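Local coordinates for oxygenase-reductase (PDB 4OSP), which acts, through the C-terminal short-chain reductase domain described here, as an NADP(H)-binding C-6 ketoreductase of urdamycin (angucyclinone) biosynthesis in Streptomyces fradiae, at residues Asn131-Ala134 with Pro135-Val139; Glu83-Leu86 with Ala87-Arg90; Leu182-Ala185 with Lys186-Gly189. All coordinates share one frame; numbering follows the deposited sequence.

Contact 1. Residues Asn131-Ala134 with Pro135-Val139; sequences NAKA and PFFIV
Lys133 and Phe137, one helical turn apart, meet obliquely: the lysine CG approaches the ring at CD2, 3.8 Å away, and CE2 lies only slightly farther. With CG anti to the backbone N (chi1 -177°), the lysine touches the ring through this one carbon, and its extended chain runs on to carry NZ to a salt bridge with Asp125 of the second subunit. At the edge of the same ring, near its plane, stands the carbonyl oxygen of Lys133, 3.2 Å from Phe137 CD2. Phe137 N donates to Lys133 O at 3.0 Å in a nearly straight bond. Phe136 turns its edge to one face of the Phe137 ring: its CD1 stands 3.5 Å above that ring's plane, over the centre, while Phe137 CG lies in the plane of the Phe136 ring.

Pro135 interrupts the ladder of backbone bonds. Having no N-H, it leaves the carbonyl of Asn131 without the usual partner four residues on, and its CG rests 3.3 Å from Asn131 O instead. The helix kinks here, after a wider pi-type turn at 131-133. Regular pairing resumes immediately, Phe136 N bonding to Ala132 O and Ile138 N to Ala134 O, the latter at 2.7 Å. Ile138 CG1 lies 3.1 Å from Ala134 O.

Lys133 and Phe136 face the second subunit, consistent with the helix-pair dimer interface of the SDR family. Asn131 OD1 accepts the backbone N of Val110 beside the NADP-binding Gly109. Pro135 and Ile138 pack on strand 103-106 of the Rossmann sheet, Ile138 also reaches helix 80-96, and Pro135 and Phe136 meet helix 168-187.

Contact 2. Residues Glu83-Leu86 with Ala87-Arg90; sequences ELFL and ALER
Phe85 and Leu88 lie side by side and point the same way, the leucine methyl CD2 touching the ring at CD2, 3.7 Å off, and at CE2 just beyond. Leu88 holds its CG anti to the backbone N (chi1 177°), whereas Phe85 turns CG beside its own N (chi1 -77°), and these two choices bring the groups together along the buried flank of helix 80-96. The backbone between them keeps an unbroken set of i to i+4 bonds: Ala87 N to Glu83 O at 3.0 Å, Leu88 N to Leu84 O, Glu89 N to Phe85 O, and Arg90 N to Leu86 O.

Glu89 folds its CG to 3.2 Å from Phe85 O, and from there its extended chain takes OE2 to a salt bridge with Arg141 on helix 121-142. Arg90, bent at chi3, curls back so that NH1 comes within 3.6 Å of Leu86 O. Farther out, Phe85 packs on Ile138 and Ala142, Leu88 on Ala44 of strand 42-47, and Leu84 on Val71.

This is an amphipathic helix packed on the sheet, with Leu86 and Arg90 exposed. Phe85 touches Arg141 as well, so the Glu89-Arg141 salt bridge ties helices 80-96 and 121-142 together at the border of the apolar side.

Contact 3. Residues Leu182-Ala185 with Lys186-Gly189; sequences LHFA and KHLG
Among the apolar contacts, Phe184 and Leu188 cross at an angle, with ring atom CD1 4.1 Å from the leucine CD1. Leu188 places its CG beside the backbone N (chi1 -58°), which also sets CG 3.2 Å from Phe184 O. His187 brings CD2 to 4.2 Å from Phe184 CE1; it and Leu188 CD1 come obliquely from opposite sides of the ring plane.

Of the backbone bonds, Lys186 N to Leu182 O is weak at 3.4 Å, and His187 N to His183 O is firm at 2.8 Å. The end of the helix is marked by Leu188, the first residue to leave helical torsions: its N reaches Phe184 O at 2.8 Å but from above the carbonyl plane, 36° out of it. Gly189 N makes a weak bond to Lys186 O.

Both histidines bond at the subunit interface. His183 NE2 hydrogen-bonds to Gln179 OE1 within the helix and ND1 to the backbone N of Asn164 of the second subunit, so both ring nitrogens are engaged; His187 NE2 hydrogen-bonds to OE2 of Glu117 of the second subunit.

Here, then, helix 168-187 of the crossover between strands 151-155 and 194-204 comes to its end: Ala185 and Leu188 rest on Val195 of the latter strand, Phe184 packs against helix 121-142, and Lys186 and Leu182 lie at a third subunit.

Overall arrangement
Contacts 2, 1 and 3 follow one another along the chain, on helices 80-96, 121-142 and 168-187 of a single Rossmann-type domain with a parallel sheet. Contact 1 is the middle member: its centre lies about 16 Å from that of contact 2 and about 15 Å from that of contact 3, and it touches both. Ile138 leans on Leu84, while Phe136 and Val139 meet the ring of Phe184. Contacts 2 and 3 themselves stand apart, about 12 Å between nearest atoms. Contacts 1 and 3 both reach the second subunit, whereas contact 2 touches no other chain, so contact 1 joins the interior-facing packing of contact 2 to the subunit interface it shares with contact 3.

Contact 1. Residues Asn131-Ala134 with Pro135-Val139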
ATOM      1  N   ASN B 131     -23.732  -2.617  -0.723  1.00 27.56           N
ATOM      2  CA  ASN B 131     -22.313  -2.945  -0.647  1.00 28.70           C
ATOM      3  C   ASN B 131     -21.552  -2.320   0.535  1.00 28.29           C
ATOM      4  O   ASN B 131     -20.484  -2.798   0.894  1.00 28.95           O
ATOM      5  CB  ASN B 131     -21.593  -2.587  -1.953  1.00 31.48           C
ATOM      6  CG  ASN B 131     -22.264  -3.171  -3.191  1.00 34.18           C
ATOM      7  OD1 ASN B 131     -22.522  -4.367  -3.274  1.00 34.96           O
ATOM      8  ND2 ASN B 131     -22.517  -2.318  -4.176  1.00 36.31           N
ATOM      9  N   ALA B 132     -22.076  -1.240   1.109  1.00 27.07           N
ATOM     10  CA  ALA B 132     -21.370  -0.532   2.189  1.00 26.23           C
ATOM     11  C   ALA B 132     -22.225  -0.388   3.451  1.00 24.60           C
ATOM     12  O   ALA B 132     -21.812  -0.791   4.542  1.00 24.14           O
ATOM     13  CB  ALA B 132     -20.901   0.833   1.711  1.00 26.46           C
ATOM     14  N   LYS B 133     -23.417   0.178   3.287  1.00 22.67           N
ATOM     15  CA  LYS B 133     -24.341   0.371   4.395  1.00 21.61           C
ATOM     16  C   LYS B 133     -24.667  -0.926   5.106  1.00 21.19           C
ATOM     17  O   LYS B 133     -24.534  -1.012   6.328  1.00 21.44           O
ATOM     18  CB  LYS B 133     -25.629   1.044   3.926  1.00 21.42           C
ATOM     19  CG  LYS B 133     -26.608   1.336   5.059  1.00 21.00           C
ATOM     20  CD  LYS B 133     -27.630   2.379   4.654  1.00 21.32           C
ATOM     21  CE  LYS B 133     -28.594   2.687   5.798  1.00 21.75           C
ATOM     22  NZ  LYS B 133     -29.665   3.624   5.361  1.00 21.68           N
ATOM     23  N   ALA B 134     -25.096  -1.934   4.352  1.00 20.00           N
ATOM     24  CA  ALA B 134     -25.516  -3.183   4.967  1.00 19.66           C
ATOM     25  C   ALA B 134     -24.355  -3.838   5.702  1.00 20.02           C
ATOM     26  O   ALA B 134     -24.487  -4.188   6.878  1.00 21.10           O
ATOM     27  CB  ALA B 134     -26.134  -4.136   3.945  1.00 19.94           C
ATOM     28  N   PRO B 135     -23.199  -3.995   5.026  1.00 19.90           N
ATOM     29  CA  PRO B 135     -22.107  -4.629   5.746  1.00 19.90           C
ATOM     30  C   PRO B 135     -21.733  -3.872   7.025  1.00 20.58           C
ATOM     31  O   PRO B 135     -21.458  -4.512   8.054  1.00 21.40           O
ATOM     32  CB  PRO B 135     -20.963  -4.621   4.729  1.00 20.53           C
ATOM     33  CG  PRO B 135     -21.664  -4.659   3.408  1.00 20.93           C
ATOM     34  CD  PRO B 135     -22.877  -3.795   3.600  1.00 19.57           C
ATOM     35  N   PHE B 136     -21.754  -2.537   6.993  1.00 19.50           N
ATOM     36  CA  PHE B 136     -21.523  -1.791   8.232  1.00 18.73           C
ATOM     37  C   PHE B 136     -22.507  -2.176   9.340  1.00 18.73           C
ATOM     38  O   PHE B 136     -22.099  -2.525  10.444  1.00 18.80           O
ATOM     39  CB  PHE B 136     -21.556  -0.277   8.035  1.00 18.09           C
ATOM     40  CG  PHE B 136     -21.409   0.469   9.319  1.00 18.32           C
ATOM     41  CD1 PHE B 136     -22.528   0.786  10.089  1.00 17.59           C
ATOM     42  CD2 PHE B 136     -20.134   0.772   9.821  1.00 17.99           C
ATOM     43  CE1 PHE B 136     -22.383   1.420  11.309  1.00 17.92           C
ATOM     44  CE2 PHE B 136     -19.987   1.423  11.037  1.00 17.91           C
ATOM     45  CZ  PHE B 136     -21.113   1.744  11.785  1.00 17.87           C
ATOM     46  N   PHE B 137     -23.800  -2.105   9.043  1.00 18.38           N
ATOM     47  CA  PHE B 137     -24.817  -2.392  10.055  1.00 18.42           C
ATOM     48  C   PHE B 137     -24.918  -3.860  10.433  1.00 18.48           C
ATOM     49  O   PHE B 137     -25.339  -4.197  11.547  1.00 18.94           O
ATOM     50  CB  PHE B 137     -26.173  -1.758   9.682  1.00 17.26           C
ATOM     51  CG  PHE B 137     -26.168  -0.277   9.834  1.00 17.16           C
ATOM     52  CD1 PHE B 137     -26.263   0.296  11.100  1.00 17.07           C
ATOM     53  CD2 PHE B 137     -25.930   0.550   8.741  1.00 17.03           C
ATOM     54  CE1 PHE B 137     -26.184   1.667  11.263  1.00 17.55           C
ATOM     55  CE2 PHE B 137     -25.853   1.927   8.892  1.00 16.76           C
ATOM     56  CZ  PHE B 137     -25.970   2.488  10.156  1.00 17.88           C
ATOM     57  N   ILE B 138     -24.471  -4.730   9.535  1.00 18.97           N
ATOM     58  CA  ILE B 138     -24.394  -6.156   9.842  1.00 19.12           C
ATOM     59  C   ILE B 138     -23.283  -6.397  10.860  1.00 19.66           C
ATOM     60  O   ILE B 138     -23.459  -7.152  11.814  1.00 19.28           O
ATOM     61  CB  ILE B 138     -24.128  -7.004   8.588  1.00 19.46           C
ATOM     62  CG1 ILE B 138     -25.367  -7.022   7.678  1.00 19.51           C
ATOM     63  CG2 ILE B 138     -23.713  -8.426   8.979  1.00 19.78           C
ATOM     64  CD1 ILE B 138     -25.142  -7.732   6.353  1.00 19.62           C
ATOM     65  N   VAL B 139     -22.138  -5.752  10.654  1.00 19.56           N
ATOM     66  CA  VAL B 139     -21.060  -5.826  11.621  1.00 19.54           C
ATOM     67  C   VAL B 139     -21.544  -5.270  12.956  1.00 19.64           C
ATOM     68  O   VAL B 139     -21.343  -5.883  14.009  1.00 20.27           O
ATOM     69  CB  VAL B 139     -19.813  -5.054  11.152  1.00 20.08           C
ATOM     70  CG1 VAL B 139     -18.772  -5.000  12.264  1.00 20.17           C
ATOM     71  CG2 VAL B 139     -19.229  -5.700   9.903  1.00 20.83           C
TER

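Contact 2. Residues Glu83-Leu86 with Ala87-Arg90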
ATOM      1  N   GLU B  83     -34.389  -8.291   9.648  1.00 24.48           N
ATOM      2  CA  GLU B  83     -34.862  -9.607   9.212  1.00 25.98           C
ATOM      3  C   GLU B  83     -33.724 -10.627   9.213  1.00 25.37           C
ATOM      4  O   GLU B  83     -33.874 -11.740   9.739  1.00 25.44           O
ATOM      5  CB  GLU B  83     -35.537  -9.535   7.827  1.00 26.53           C
ATOM      6  CG  GLU B  83     -36.702  -8.556   7.745  1.00 29.57           C
ATOM      7  CD  GLU B  83     -37.841  -8.876   8.718  1.00 32.53           C
ATOM      8  OE1 GLU B  83     -38.209 -10.068   8.866  1.00 35.00           O
ATOM      9  OE2 GLU B  83     -38.378  -7.932   9.333  1.00 32.52           O
ATOM     10  N   LEU B  84     -32.581 -10.246   8.643  1.00 24.58           N
ATOM     11  CA  LEU B  84     -31.415 -11.129   8.644  1.00 23.40           C
ATOM     12  C   LEU B  84     -31.193 -11.736  10.034  1.00 22.74           C
ATOM     13  O   LEU B  84     -31.160 -12.959  10.187  1.00 23.11           O
ATOM     14  CB  LEU B  84     -30.164 -10.381   8.168  1.00 23.43           C
ATOM     15  CG  LEU B  84     -28.796 -11.086   8.216  1.00 23.88           C
ATOM     16  CD1 LEU B  84     -28.809 -12.468   7.576  1.00 23.28           C
ATOM     17  CD2 LEU B  84     -27.744 -10.217   7.536  1.00 23.62           C
ATOM     18  N   PHE B  85     -31.071 -10.891  11.049  1.00 21.57           N
ATOM     19  CA  PHE B  85     -30.683 -11.381  12.359  1.00 22.01           C
ATOM     20  C   PHE B  85     -31.815 -12.067  13.123  1.00 22.27           C
ATOM     21  O   PHE B  85     -31.565 -12.962  13.918  1.00 22.44           O
ATOM     22  CB  PHE B  85     -30.014 -10.273  13.179  1.00 22.62           C
ATOM     23  CG  PHE B  85     -28.586 -10.009  12.778  1.00 23.25           C
ATOM     24  CD1 PHE B  85     -28.294  -9.239  11.654  1.00 22.74           C
ATOM     25  CD2 PHE B  85     -27.533 -10.559  13.507  1.00 23.21           C
ATOM     26  CE1 PHE B  85     -26.984  -9.007  11.273  1.00 23.55           C
ATOM     27  CE2 PHE B  85     -26.221 -10.320  13.139  1.00 24.16           C
ATOM     28  CZ  PHE B  85     -25.943  -9.543  12.017  1.00 24.48           C
ATOM     29  N   LEU B  86     -33.056 -11.672  12.857  1.00 22.87           N
ATOM     30  CA  LEU B  86     -34.215 -12.405  13.372  1.00 24.35           C
ATOM     31  C   LEU B  86     -34.118 -13.867  12.952  1.00 24.20           C
ATOM     32  O   LEU B  86     -34.177 -14.781  13.793  1.00 24.03           O
ATOM     33  CB  LEU B  86     -35.505 -11.795  12.835  1.00 26.41           C
ATOM     34  CG  LEU B  86     -36.832 -12.103  13.534  1.00 30.05           C
ATOM     35  CD1 LEU B  86     -36.898 -11.448  14.914  1.00 30.41           C
ATOM     36  CD2 LEU B  86     -37.993 -11.626  12.667  1.00 29.84           C
ATOM     37  N   ALA B  87     -33.927 -14.080  11.653  1.00 23.94           N
ATOM     38  CA  ALA B  87     -33.810 -15.425  11.096  1.00 25.31           C
ATOM     39  C   ALA B  87     -32.522 -16.107  11.565  1.00 26.48           C
ATOM     40  O   ALA B  87     -32.528 -17.284  11.935  1.00 27.15           O
ATOM     41  CB  ALA B  87     -33.881 -15.374   9.576  1.00 25.01           C
ATOM     42  N   LEU B  88     -31.427 -15.351  11.598  1.00 26.01           N
ATOM     43  CA  LEU B  88     -30.153 -15.900  12.035  1.00 25.98           C
ATOM     44  C   LEU B  88     -30.243 -16.441  13.465  1.00 26.37           C
ATOM     45  O   LEU B  88     -29.817 -17.567  13.743  1.00 27.07           O
ATOM     46  CB  LEU B  88     -29.033 -14.849  11.919  1.00 24.33           C
ATOM     47  CG  LEU B  88     -27.649 -15.276  12.412  1.00 23.38           C
ATOM     48  CD1 LEU B  88     -27.059 -16.307  11.461  1.00 24.36           C
ATOM     49  CD2 LEU B  88     -26.719 -14.079  12.560  1.00 22.67           C
ATOM     50  N   GLU B  89     -30.811 -15.637  14.356  1.00 26.36           N
ATOM     51  CA  GLU B  89     -30.872 -15.967  15.778  1.00 26.82           C
ATOM     52  C   GLU B  89     -31.808 -17.138  16.098  1.00 26.78           C
ATOM     53  O   GLU B  89     -31.459 -18.012  16.891  1.00 26.78           O
ATOM     54  CB  GLU B  89     -31.250 -14.733  16.596  1.00 26.92           C
ATOM     55  CG  GLU B  89     -30.132 -13.704  16.694  1.00 28.69           C
ATOM     56  CD  GLU B  89     -30.440 -12.565  17.657  1.00 30.19           C
ATOM     57  OE1 GLU B  89     -31.592 -12.437  18.119  1.00 33.37           O
ATOM     58  OE2 GLU B  89     -29.526 -11.792  17.955  1.00 31.84           O
ATOM     59  N   ARG B  90     -32.986 -17.158  15.480  1.00 27.14           N
ATOM     60  CA  ARG B  90     -33.876 -18.306  15.591  1.00 27.96           C
ATOM     61  C   ARG B  90     -33.150 -19.587  15.145  1.00 27.91           C
ATOM     62  O   ARG B  90     -33.059 -20.547  15.907  1.00 27.44           O
ATOM     63  CB  ARG B  90     -35.145 -18.086  14.775  1.00 29.28           C
ATOM     64  CG  ARG B  90     -36.260 -19.086  15.064  1.00 33.19           C
ATOM     65  CD  ARG B  90     -37.573 -18.666  14.414  1.00 34.14           C
ATOM     66  NE  ARG B  90     -37.528 -18.825  12.960  1.00 36.69           N
ATOM     67  CZ  ARG B  90     -37.230 -17.852  12.105  1.00 36.80           C
ATOM     68  NH1 ARG B  90     -36.958 -16.633  12.544  1.00 39.60           N
ATOM     69  NH2 ARG B  90     -37.208 -18.097  10.805  1.00 38.79           N
TER

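Contact 3. Residues Leu182-Ala185 with Lys186-Gly189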
ATOM      1  N   LEU B 182     -10.081  -2.084   8.327  1.00 18.82           N
ATOM      2  CA  LEU B 182      -9.008  -1.342   9.027  1.00 18.77           C
ATOM      3  C   LEU B 182      -9.408  -0.881  10.451  1.00 18.12           C
ATOM      4  O   LEU B 182      -8.723  -1.171  11.418  1.00 17.53           O
ATOM      5  CB  LEU B 182      -8.540  -0.144   8.185  1.00 19.00           C
ATOM      6  CG  LEU B 182      -7.458   0.792   8.751  1.00 19.90           C
ATOM      7  CD1 LEU B 182      -6.092   0.120   8.692  1.00 21.55           C
ATOM      8  CD2 LEU B 182      -7.416   2.113   7.990  1.00 19.79           C
ATOM      9  N   HIS B 183     -10.537  -0.190  10.554  1.00 17.41           N
ATOM     10  CA  HIS B 183     -10.958   0.442  11.799  1.00 16.76           C
ATOM     11  C   HIS B 183     -11.576  -0.534  12.806  1.00 16.59           C
ATOM     12  O   HIS B 183     -11.276  -0.466  14.006  1.00 16.38           O
ATOM     13  CB  HIS B 183     -11.865   1.614  11.479  1.00 16.26           C
ATOM     14  CG  HIS B 183     -11.285   2.529  10.445  1.00 16.88           C
ATOM     15  ND1 HIS B 183     -10.320   3.470  10.743  1.00 16.87           N
ATOM     16  CD2 HIS B 183     -11.484   2.605   9.110  1.00 16.83           C
ATOM     17  CE1 HIS B 183      -9.970   4.099   9.639  1.00 16.69           C
ATOM     18  NE2 HIS B 183     -10.646   3.580   8.632  1.00 16.92           N
ATOM     19  N   PHE B 184     -12.384  -1.474  12.327  1.00 15.78           N
ATOM     20  CA  PHE B 184     -12.893  -2.512  13.213  1.00 16.01           C
ATOM     21  C   PHE B 184     -11.835  -3.463  13.733  1.00 16.35           C
ATOM     22  O   PHE B 184     -12.008  -4.058  14.799  1.00 17.88           O
ATOM     23  CB  PHE B 184     -14.049  -3.288  12.591  1.00 15.70           C
ATOM     24  CG  PHE B 184     -15.373  -2.664  12.824  1.00 15.76           C
ATOM     25  CD1 PHE B 184     -15.962  -2.721  14.073  1.00 16.29           C
ATOM     26  CD2 PHE B 184     -16.026  -1.987  11.810  1.00 15.76           C
ATOM     27  CE1 PHE B 184     -17.192  -2.138  14.304  1.00 15.70           C
ATOM     28  CE2 PHE B 184     -17.254  -1.386  12.038  1.00 15.96           C
ATOM     29  CZ  PHE B 184     -17.836  -1.458  13.288  1.00 16.00           C
ATOM     30  N   ALA B 185     -10.746  -3.628  12.991  1.00 16.82           N
ATOM     31  CA  ALA B 185      -9.637  -4.463  13.473  1.00 17.07           C
ATOM     32  C   ALA B 185      -8.995  -3.792  14.687  1.00 17.59           C
ATOM     33  O   ALA B 185      -8.678  -4.445  15.698  1.00 18.93           O
ATOM     34  CB  ALA B 185      -8.606  -4.677  12.373  1.00 16.57           C
ATOM     35  N   LYS B 186      -8.802  -2.486  14.584  1.00 17.24           N
ATOM     36  CA  LYS B 186      -8.343  -1.700  15.712  1.00 17.98           C
ATOM     37  C   LYS B 186      -9.380  -1.743  16.835  1.00 17.86           C
ATOM     38  O   LYS B 186      -9.043  -1.993  18.000  1.00 17.85           O
ATOM     39  CB  LYS B 186      -8.082  -0.254  15.273  1.00 18.68           C
ATOM     40  CG  LYS B 186      -7.726   0.704  16.402  1.00 20.06           C
ATOM     41  CD  LYS B 186      -6.312   0.453  16.866  1.00 21.93           C
ATOM     42  CE  LYS B 186      -5.887   1.417  17.956  1.00 23.45           C
ATOM     43  NZ  LYS B 186      -4.823   0.768  18.775  1.00 26.05           N
ATOM     44  N   HIS B 187     -10.643  -1.520  16.481  1.00 17.98           N
ATOM     45  CA  HIS B 187     -11.708  -1.412  17.481  1.00 17.84           C
ATOM     46  C   HIS B 187     -11.840  -2.707  18.269  1.00 18.95           C
ATOM     47  O   HIS B 187     -12.004  -2.674  19.485  1.00 19.09           O
ATOM     48  CB  HIS B 187     -13.043  -1.054  16.818  1.00 16.96           C
ATOM     49  CG  HIS B 187     -14.133  -0.708  17.791  1.00 16.54           C
ATOM     50  ND1 HIS B 187     -14.038   0.349  18.678  1.00 16.30           N
ATOM     51  CD2 HIS B 187     -15.348  -1.272  18.006  1.00 15.77           C
ATOM     52  CE1 HIS B 187     -15.141   0.412  19.403  1.00 15.92           C
ATOM     53  NE2 HIS B 187     -15.953  -0.559  19.014  1.00 16.00           N
ATOM     54  N   LEU B 188     -11.733  -3.843  17.575  1.00 18.82           N
ATOM     55  CA  LEU B 188     -12.039  -5.139  18.182  1.00 18.81           C
ATOM     56  C   LEU B 188     -10.815  -5.880  18.722  1.00 19.94           C
ATOM     57  O   LEU B 188     -10.915  -7.051  19.088  1.00 20.42           O
ATOM     58  CB  LEU B 188     -12.813  -6.020  17.197  1.00 17.66           C
ATOM     59  CG  LEU B 188     -14.141  -5.445  16.662  1.00 17.04           C
ATOM     60  CD1 LEU B 188     -14.768  -6.371  15.625  1.00 15.86           C
ATOM     61  CD2 LEU B 188     -15.116  -5.169  17.804  1.00 16.19           C
ATOM     62  N   GLY B 189      -9.673  -5.191  18.793  1.00 20.88           N
ATOM     63  CA  GLY B 189      -8.422  -5.773  19.328  1.00 20.75           C
ATOM     64  C   GLY B 189      -8.527  -6.318  20.751  1.00 22.22           C
ATOM     65  O   GLY B 189      -8.092  -7.446  21.035  1.00 22.11           O
TER